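Local coordinates for protein GrgF (Penicillium sp. sh18, PDB 6LZH) that acts as a polyketide transferase of the alpha/beta hydrolase fold in the biosynthesis of the fungal polyketide gregatin A, where two polyketide chains are fused, at residues 24-29 and 51-56; 35-40 and 47-52; 113-118 and 267-272. One frame throughout, in Å; residues are numbered along the deposited sequence.

How the contacts relate
From the N terminus, strand 20-26 leads through a loop into strand 32-38, which runs on to helix 49-58. Contact 2 closes the short loop between that strand and the helix, and contact 1 spans it, reaching from 24-29 to the next turn of the same helix; the two share Asp51 and Ile52. Contact 3 opens later and closes a far longer loop, from the end of strand 108-114 to the loop after strand 259-264. All three reach the mixed central sheet. Contacts 1 and 2 fix helix 49-58 on it, while Leu49 CD1 touches Leu114 CD2 at 4.0 Å, linking that helix to the active-site cysteine region of contact 3.

Contact 1. Residues 24-29 and 51-56; sequences WLFPAS and DIAKWF
Phe26 presents one face of its phenyl ring to Ala53, and this meeting of a flat ring with a methyl group carries most of the contact. The methyl carbon lies over the face, displaced toward the rim: Ala53 CB is 3.8 Å from the centroid of the Phe26 ring, 16° off the ring normal, a CH-pi geometry. Its closest ring atom is Phe26 CD1, at 3.7 Å from Ala53 CB, with CE1 almost as near. The first torsion of Phe26 (chi1 -61°) sets CG opposite the carbonyl carbon, which lays the ring face against the Ala53 methyl. Beside the methyl, the backbone of the next residue reaches the ring obliquely, with Lys54 N 4.4 Å from Phe26 CD2.

The contact lays helix 49-58 against the end of strand 20-26, near one margin of the alpha/beta hydrolase sheet and away from the active site and the bound sodium ions. Ala53 also touches Cys63 of strand 62-66, so its small side chain faces two strands of the sheet. Just beyond the strand, the carbonyl of Pro27 is hydrogen-bonded to Gln57 of the same helix.

No hydrogen bond or salt bridge crosses between 24-29 and 51-56. Dispersion and the weak CH-pi attraction therefore hold Phe26 to Ala53, and the short methyl lets the helix backbone come close to the ring.

Contact 2. Residues 35-40 and 47-52; sequences LIMSPG and AILPDI
Met37 reaches from strand 32-38 to Leu49 and Ile52 on helix 49-58, within the beta-alpha-beta unit that strand 62-66 completes in this alpha/beta hydrolase fold. Its CB starts toward the helix and already touches a branch of Leu49, with Met37 CB 4.1 Å from Leu49 CD2. From there CG and SD carry the chain onward, SD meeting the methyl of Ala53, until a bend at the third torsion (chi3 68°) turns the terminal methyl into the first turn of the helix. That methyl touches two residues: Met37 CE lies 4.0 Å from Leu49 CG and 3.7 Å from Ile52 CG2. Ile52 meets it with CG2, the branch anti to its backbone N (chi1 -65° to CG1). The same methyl also rests near the helix backbone, 3.7 Å separating Met37 CE from Leu49 O.

Leu49 extends the apolar surface past the end of the strand, where Pro39 CB approaches Leu49 CD2 at 4.0 Å. Around this core, Leu49 also packs on Leu65 of strand 62-66 and Trp112 of strand 108-114. The side chain of Pro39 is about 8 Å from that of Cys115, an active-site residue. At the turn out of the strand, Leu49 CD2 sits 3.7 Å from both Ser38 O and Pro39 CA.

Contact 3. Residues 113-118 and 267-272; sequences GLCFGG and KGHLDW
Cys115 and His269 bring their backbones nearest, their CA atoms 8.3 Å apart, where the nucleophile elbow of the alpha/beta hydrolase fold faces the loop after strand 259-264. Cys115 occupies the N-cap position of helix 116-127 with strained angles (phi 62°, psi -125°), and the flanking Gly113 and Gly117 fit this tight turn, since a CB on Gly113 would clash with Gly117 O. On the opposing loop, Gly268 N donates to Asp271 OD1 at 2.7 Å.

The imidazole meets the sulfur edge-on: Cys115 SG lies near the plane of the ring, 3.5 Å from His269 NE2. Both side chains extend opposite their backbone N atoms (chi1 -171° for His269), which brings sulfur and ring together. At the other ring nitrogen, His269 ND1 is hydrogen-bonded to Asp240, consistent with a Cys-His-Asp catalytic triad. An alanine in place of His269 is likely to leave both Cys115 and Asp240 without their imidazole partner and open a gap between them.

Next to this pair, Leu114 and Trp272 lie alongside each other, pointing opposite ways. The indole, which also makes a weak hydrogen bond from NE1 to His269 O, turns its edge to the leucine, with Trp272 CZ2 4.0 Å from Leu114 CD1.

Contact 1. Residues 24-29 and 51-56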
loop_
_atom_site.group_PDB
_atom_site.type_symbol
_atom_site.label_atom_id
_atom_site.label_comp_id
_atom_site.label_asym_id
_atom_site.label_seq_id
_atom_site.Cartn_x
_atom_site.Cartn_y
_atom_site.Cartn_z
ATOM N N TRP A 24 -12.511 21.454 -9.345
ATOM C CA TRP A 24 -12.800 22.468 -10.339
ATOM C C TRP A 24 -12.546 21.889 -11.712
ATOM O O TRP A 24 -11.535 21.219 -11.935
ATOM C CB TRP A 24 -11.922 23.715 -10.159
ATOM C CG TRP A 24 -12.272 24.555 -8.981
ATOM C CD1 TRP A 24 -13.526 24.790 -8.482
ATOM C CD2 TRP A 24 -11.367 25.298 -8.159
ATOM N NE1 TRP A 24 -13.450 25.620 -7.397
ATOM C CE2 TRP A 24 -12.136 25.947 -7.174
ATOM C CE3 TRP A 24 -9.973 25.465 -8.151
ATOM C CZ2 TRP A 24 -11.566 26.765 -6.195
ATOM C CZ3 TRP A 24 -9.408 26.276 -7.180
ATOM C CH2 TRP A 24 -10.207 26.918 -6.212
ATOM N N LEU A 25 -13.458 22.179 -12.629
ATOM C CA LEU A 25 -13.337 21.813 -14.025
ATOM C C LEU A 25 -13.083 23.082 -14.828
ATOM O O LEU A 25 -13.847 24.045 -14.713
ATOM C CB LEU A 25 -14.617 21.117 -14.490
ATOM C CG LEU A 25 -14.712 20.707 -15.955
ATOM C CD1 LEU A 25 -13.683 19.653 -16.254
ATOM C CD2 LEU A 25 -16.126 20.186 -16.249
ATOM N N PHE A 26 -12.004 23.093 -15.620
ATOM C CA PHE A 26 -11.675 24.195 -16.531
ATOM C C PHE A 26 -11.919 23.719 -17.962
ATOM O O PHE A 26 -11.019 23.142 -18.601
ATOM C CB PHE A 26 -10.225 24.669 -16.353
ATOM C CG PHE A 26 -9.907 25.187 -14.964
ATOM C CD1 PHE A 26 -9.695 24.304 -13.906
ATOM C CD2 PHE A 26 -9.822 26.559 -14.713
ATOM C CE1 PHE A 26 -9.408 24.778 -12.629
ATOM C CE2 PHE A 26 -9.514 27.033 -13.442
ATOM C CZ PHE A 26 -9.312 26.146 -12.404
ATOM N N PRO A 27 -13.126 23.908 -18.502
ATOM C CA PRO A 27 -13.444 23.338 -19.814
ATOM C C PRO A 27 -12.771 24.085 -20.946
ATOM O O PRO A 27 -12.757 25.318 -20.984
ATOM C CB PRO A 27 -14.972 23.473 -19.902
ATOM C CG PRO A 27 -15.305 24.557 -18.949
ATOM C CD PRO A 27 -14.326 24.427 -17.822
ATOM N N ALA A 28 -12.218 23.316 -21.881
ATOM C CA ALA A 28 -11.785 23.873 -23.151
ATOM C C ALA A 28 -13.006 24.253 -23.988
ATOM O O ALA A 28 -14.133 23.847 -23.701
ATOM C CB ALA A 28 -10.928 22.876 -23.922
ATOM N N SER A 29 -12.758 25.040 -25.041
ATOM C CA SER A 29 -13.811 25.572 -25.900
ATOM C C SER A 29 -14.385 24.543 -26.858
ATOM O O SER A 29 -15.398 24.829 -27.508
ATOM C CB SER A 29 -13.282 26.758 -26.707
ATOM O OG SER A 29 -12.805 27.769 -25.840
ATOM N N ASP A 51 -3.915 28.638 -11.832
ATOM C CA ASP A 51 -3.423 29.455 -12.940
ATOM C C ASP A 51 -2.768 28.588 -14.004
ATOM O O ASP A 51 -2.863 28.886 -15.202
ATOM C CB ASP A 51 -2.457 30.527 -12.429
ATOM C CG ASP A 51 -2.316 31.694 -13.408
ATOM O OD1 ASP A 51 -3.342 32.325 -13.741
ATOM O OD2 ASP A 51 -1.187 31.951 -13.869
ATOM N N ILE A 52 -2.136 27.486 -13.595
ATOM C CA ILE A 52 -1.604 26.563 -14.590
ATOM C C ILE A 52 -2.743 25.878 -15.345
ATOM O O ILE A 52 -2.678 25.696 -16.573
ATOM C CB ILE A 52 -0.664 25.549 -13.915
ATOM C CG1 ILE A 52 0.566 26.273 -13.337
ATOM C CG2 ILE A 52 -0.252 24.498 -14.911
ATOM C CD1 ILE A 52 1.553 25.367 -12.524
ATOM N N ALA A 53 -3.791 25.458 -14.629
ATOM C CA ALA A 53 -4.969 24.915 -15.302
ATOM C C ALA A 53 -5.528 25.917 -16.306
ATOM O O ALA A 53 -5.844 25.560 -17.452
ATOM C CB ALA A 53 -6.036 24.535 -14.274
ATOM N N LYS A 54 -5.641 27.185 -15.892
ATOM C CA LYS A 54 -6.145 28.221 -16.789
ATOM C C LYS A 54 -5.299 28.323 -18.054
ATOM O O LYS A 54 -5.837 28.455 -19.163
ATOM C CB LYS A 54 -6.179 29.563 -16.050
ATOM C CG LYS A 54 -6.777 30.694 -16.875
ATOM C CD LYS A 54 -8.286 30.543 -16.982
ATOM C CE LYS A 54 -8.954 31.749 -17.634
ATOM N NZ LYS A 54 -9.616 31.388 -18.933
ATOM N N TRP A 55 -3.969 28.250 -17.909
ATOM C CA TRP A 55 -3.087 28.295 -19.072
ATOM C C TRP A 55 -3.333 27.115 -20.012
ATOM O O TRP A 55 -3.409 27.293 -21.232
ATOM C CB TRP A 55 -1.627 28.324 -18.612
ATOM C CG TRP A 55 -0.622 28.585 -19.702
ATOM C CD1 TRP A 55 -0.030 29.788 -20.007
ATOM C CD2 TRP A 55 -0.064 27.624 -20.616
ATOM N NE1 TRP A 55 0.844 29.624 -21.048
ATOM C CE2 TRP A 55 0.846 28.312 -21.439
ATOM C CE3 TRP A 55 -0.250 26.251 -20.817
ATOM C CZ2 TRP A 55 1.574 27.674 -22.455
ATOM C CZ3 TRP A 55 0.474 25.611 -21.829
ATOM C CH2 TRP A 55 1.380 26.324 -22.630
ATOM N N PHE A 56 -3.402 25.889 -19.466
ATOM C CA PHE A 56 -3.698 24.718 -20.295
ATOM C C PHE A 56 -5.073 24.835 -20.941
ATOM O O PHE A 56 -5.255 24.476 -22.111
ATOM C CB PHE A 56 -3.631 23.422 -19.464
ATOM C CG PHE A 56 -2.224 22.930 -19.196
ATOM C CD1 PHE A 56 -1.322 22.751 -20.231
ATOM C CD2 PHE A 56 -1.809 22.649 -17.896
ATOM C CE1 PHE A 56 -0.017 22.301 -19.977
ATOM C CE2 PHE A 56 -0.501 22.210 -17.633
ATOM C CZ PHE A 56 0.380 22.022 -18.669
#

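Contact 2. Residues 35-40 and 47-52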
loop_
_atom_site.group_PDB
_atom_site.type_symbol
_atom_site.label_atom_id
_atom_site.label_comp_id
_atom_site.label_asym_id
_atom_site.label_seq_id
_atom_site.Cartn_x
_atom_site.Cartn_y
_atom_site.Cartn_z
ATOM N N LEU A 35 -6.736 16.911 -18.857
ATOM C CA LEU A 35 -5.656 16.820 -17.881
ATOM C C LEU A 35 -6.238 16.833 -16.476
ATOM O O LEU A 35 -7.044 17.713 -16.137
ATOM C CB LEU A 35 -4.674 17.982 -18.045
ATOM C CG LEU A 35 -3.347 17.889 -17.302
ATOM C CD1 LEU A 35 -2.487 16.801 -17.904
ATOM C CD2 LEU A 35 -2.625 19.238 -17.370
ATOM N N ILE A 36 -5.824 15.857 -15.669
ATOM C CA ILE A 36 -6.176 15.764 -14.257
ATOM C C ILE A 36 -4.943 16.154 -13.449
ATOM O O ILE A 36 -3.900 15.489 -13.540
ATOM C CB ILE A 36 -6.656 14.352 -13.883
ATOM C CG1 ILE A 36 -7.839 13.933 -14.762
ATOM C CG2 ILE A 36 -7.004 14.294 -12.395
ATOM C CD1 ILE A 36 -8.279 12.497 -14.535
ATOM N N MET A 37 -5.065 17.216 -12.650
ATOM C CA MET A 37 -3.932 17.835 -11.963
ATOM C C MET A 37 -3.978 17.545 -10.466
ATOM O O MET A 37 -5.024 17.713 -9.827
ATOM C CB MET A 37 -3.923 19.348 -12.211
ATOM C CG MET A 37 -3.763 19.687 -13.702
ATOM S SD MET A 37 -3.981 21.445 -14.047
ATOM C CE MET A 37 -2.525 22.161 -13.255
ATOM N N SER A 38 -2.840 17.128 -9.907
ATOM C CA SER A 38 -2.740 16.723 -8.510
ATOM C C SER A 38 -1.790 17.666 -7.784
ATOM O O SER A 38 -0.677 17.925 -8.282
ATOM C CB SER A 38 -2.219 15.272 -8.379
ATOM O OG SER A 38 -3.130 14.321 -8.888
ATOM N N PRO A 39 -2.172 18.168 -6.600
ATOM C CA PRO A 39 -1.377 19.205 -5.932
ATOM C C PRO A 39 -0.289 18.633 -5.039
ATOM O O PRO A 39 -0.154 17.407 -4.917
ATOM C CB PRO A 39 -2.432 19.972 -5.115
ATOM C CG PRO A 39 -3.443 18.912 -4.764
ATOM C CD PRO A 39 -3.467 17.934 -5.929
ATOM N N GLY A 40 0.475 19.516 -4.393
ATOM C CA GLY A 40 1.618 19.107 -3.602
ATOM C C GLY A 40 1.232 18.508 -2.257
ATOM O O GLY A 40 0.061 18.284 -1.938
ATOM N N ALA A 47 -3.890 26.540 -4.488
ATOM C CA ALA A 47 -2.712 27.371 -4.721
ATOM C C ALA A 47 -1.918 26.882 -5.924
ATOM O O ALA A 47 -1.683 25.679 -6.067
ATOM C CB ALA A 47 -1.789 27.381 -3.497
ATOM N N ILE A 48 -1.496 27.840 -6.767
ATOM C CA ILE A 48 -0.557 27.663 -7.883
ATOM C C ILE A 48 -1.194 26.936 -9.064
ATOM O O ILE A 48 -1.165 27.426 -10.201
ATOM C CB ILE A 48 0.724 26.926 -7.441
ATOM C CG1 ILE A 48 1.373 27.619 -6.229
ATOM C CG2 ILE A 48 1.711 26.878 -8.605
ATOM C CD1 ILE A 48 2.699 26.981 -5.786
ATOM N N LEU A 49 -1.731 25.743 -8.813
ATOM C CA LEU A 49 -2.289 24.953 -9.906
ATOM C C LEU A 49 -3.416 25.650 -10.672
ATOM O O LEU A 49 -3.510 25.433 -11.894
ATOM C CB LEU A 49 -2.771 23.602 -9.372
ATOM C CG LEU A 49 -1.722 22.481 -9.350
ATOM C CD1 LEU A 49 -0.575 22.849 -8.405
ATOM C CD2 LEU A 49 -2.335 21.166 -8.927
ATOM N N PRO A 50 -4.323 26.414 -10.049
ATOM C CA PRO A 50 -5.427 26.979 -10.851
ATOM C C PRO A 50 -4.957 27.819 -12.028
ATOM O O PRO A 50 -5.540 27.730 -13.119
ATOM C CB PRO A 50 -6.198 27.824 -9.825
ATOM C CG PRO A 50 -5.961 27.119 -8.538
ATOM C CD PRO A 50 -4.516 26.690 -8.609
ATOM N N ASP A 51 -3.915 28.638 -11.832
ATOM C CA ASP A 51 -3.423 29.455 -12.940
ATOM C C ASP A 51 -2.768 28.588 -14.004
ATOM O O ASP A 51 -2.863 28.886 -15.202
ATOM C CB ASP A 51 -2.457 30.527 -12.429
ATOM C CG ASP A 51 -2.316 31.694 -13.408
ATOM O OD1 ASP A 51 -3.342 32.325 -13.741
ATOM O OD2 ASP A 51 -1.187 31.951 -13.869
ATOM N N ILE A 52 -2.136 27.486 -13.595
ATOM C CA ILE A 52 -1.604 26.563 -14.590
ATOM C C ILE A 52 -2.743 25.878 -15.345
ATOM O O ILE A 52 -2.678 25.696 -16.573
ATOM C CB ILE A 52 -0.664 25.549 -13.915
ATOM C CG1 ILE A 52 0.566 26.273 -13.337
ATOM C CG2 ILE A 52 -0.252 24.498 -14.911
ATOM C CD1 ILE A 52 1.553 25.367 -12.524
#

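Contact 3. Residues 113-118 and 267-272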
loop_
_atom_site.group_PDB
_atom_site.type_symbol
_atom_site.label_atom_id
_atom_site.label_comp_id
_atom_site.label_asym_id
_atom_site.label_seq_id
_atom_site.Cartn_x
_atom_site.Cartn_y
_atom_site.Cartn_z
ATOM N N GLY A 113 1.099 16.219 -12.127
ATOM C CA GLY A 113 1.207 16.321 -10.680
ATOM C C GLY A 113 2.416 17.119 -10.267
ATOM O O GLY A 113 3.483 17.025 -10.883
ATOM N N LEU A 114 2.257 17.889 -9.185
ATOM C CA LEU A 114 3.338 18.673 -8.598
ATOM C C LEU A 114 3.696 18.092 -7.234
ATOM O O LEU A 114 2.816 17.824 -6.411
ATOM C CB LEU A 114 2.923 20.144 -8.453
ATOM C CG LEU A 114 3.885 21.047 -7.680
ATOM C CD1 LEU A 114 5.236 21.207 -8.422
ATOM C CD2 LEU A 114 3.258 22.402 -7.439
ATOM N N CYS A 115 4.988 17.893 -6.994
ATOM C CA CYS A 115 5.499 17.499 -5.673
ATOM C C CYS A 115 4.886 16.148 -5.315
ATOM O O CYS A 115 5.049 15.185 -6.085
ATOM C CB CYS A 115 5.224 18.654 -4.695
ATOM S SG CYS A 115 5.735 18.337 -2.960
ATOM N N PHE A 116 4.209 15.986 -4.171
ATOM C CA PHE A 116 3.608 14.697 -3.852
ATOM C C PHE A 116 2.594 14.284 -4.913
ATOM O O PHE A 116 2.435 13.091 -5.180
ATOM C CB PHE A 116 2.957 14.751 -2.470
ATOM C CG PHE A 116 2.342 13.426 -2.065
ATOM C CD1 PHE A 116 3.122 12.443 -1.510
ATOM C CD2 PHE A 116 0.991 13.179 -2.256
ATOM C CE1 PHE A 116 2.579 11.230 -1.136
ATOM C CE2 PHE A 116 0.441 11.970 -1.889
ATOM C CZ PHE A 116 1.232 10.997 -1.332
ATOM N N GLY A 117 1.904 15.252 -5.524
ATOM C CA GLY A 117 0.994 14.944 -6.614
ATOM C C GLY A 117 1.682 14.291 -7.801
ATOM O O GLY A 117 1.043 13.525 -8.532
ATOM N N GLY A 118 2.984 14.546 -7.973
ATOM C CA GLY A 118 3.729 13.928 -9.051
ATOM C C GLY A 118 4.082 12.492 -8.756
ATOM O O GLY A 118 4.152 11.673 -9.671
ATOM N N LYS A 267 16.786 26.492 -10.812
ATOM C CA LYS A 267 15.570 26.622 -10.026
ATOM C C LYS A 267 15.517 25.572 -8.931
ATOM O O LYS A 267 16.016 24.450 -9.092
ATOM C CB LYS A 267 14.328 26.503 -10.914
ATOM C CG LYS A 267 14.306 27.491 -12.084
ATOM C CD LYS A 267 14.448 28.929 -11.601
ATOM C CE LYS A 267 14.425 29.893 -12.777
ATOM N NZ LYS A 267 14.524 31.309 -12.323
ATOM N N GLY A 268 14.900 25.958 -7.814
ATOM C CA GLY A 268 14.614 25.060 -6.718
ATOM C C GLY A 268 13.197 24.528 -6.790
ATOM O O GLY A 268 12.537 24.583 -7.834
ATOM N N HIS A 269 12.709 24.044 -5.640
ATOM C CA HIS A 269 11.474 23.265 -5.608
ATOM C C HIS A 269 10.266 24.092 -6.004
ATOM O O HIS A 269 9.318 23.568 -6.600
ATOM C CB HIS A 269 11.235 22.687 -4.215
ATOM C CG HIS A 269 10.106 21.706 -4.172
ATOM N ND1 HIS A 269 10.090 20.555 -4.935
ATOM C CD2 HIS A 269 8.947 21.711 -3.470
ATOM C CE1 HIS A 269 8.969 19.896 -4.704
ATOM N NE2 HIS A 269 8.266 20.566 -3.806
ATOM N N LEU A 270 10.269 25.366 -5.654
ATOM C CA LEU A 270 9.139 26.260 -5.844
ATOM C C LEU A 270 9.467 27.490 -6.662
ATOM O O LEU A 270 8.603 27.973 -7.401
ATOM C CB LEU A 270 8.626 26.733 -4.478
ATOM C CG LEU A 270 7.128 26.871 -4.268
ATOM C CD1 LEU A 270 6.528 25.488 -4.339
ATOM C CD2 LEU A 270 6.867 27.525 -2.906
ATOM N N ASP A 271 10.684 28.027 -6.537
ATOM C CA ASP A 271 10.983 29.337 -7.102
ATOM C C ASP A 271 10.957 29.351 -8.622
ATOM O O ASP A 271 11.051 30.434 -9.220
ATOM C CB ASP A 271 12.328 29.858 -6.574
ATOM C CG ASP A 271 13.477 28.892 -6.798
ATOM O OD1 ASP A 271 13.592 28.329 -7.913
ATOM O OD2 ASP A 271 14.292 28.729 -5.860
ATOM N N TRP A 272 10.796 28.196 -9.271
ATOM C CA TRP A 272 10.565 28.239 -10.708
ATOM C C TRP A 272 9.277 28.984 -11.057
ATOM O O TRP A 272 9.115 29.401 -12.208
ATOM C CB TRP A 272 10.544 26.814 -11.289
ATOM C CG TRP A 272 9.509 25.946 -10.683
ATOM C CD1 TRP A 272 9.671 25.087 -9.635
ATOM C CD2 TRP A 272 8.133 25.851 -11.074
ATOM N NE1 TRP A 272 8.477 24.471 -9.343
ATOM C CE2 TRP A 272 7.520 24.922 -10.216
ATOM C CE3 TRP A 272 7.362 26.467 -12.064
ATOM C CZ2 TRP A 272 6.160 24.589 -10.319
ATOM C CZ3 TRP A 272 6.011 26.133 -12.163
ATOM C CH2 TRP A 272 5.434 25.204 -11.303
#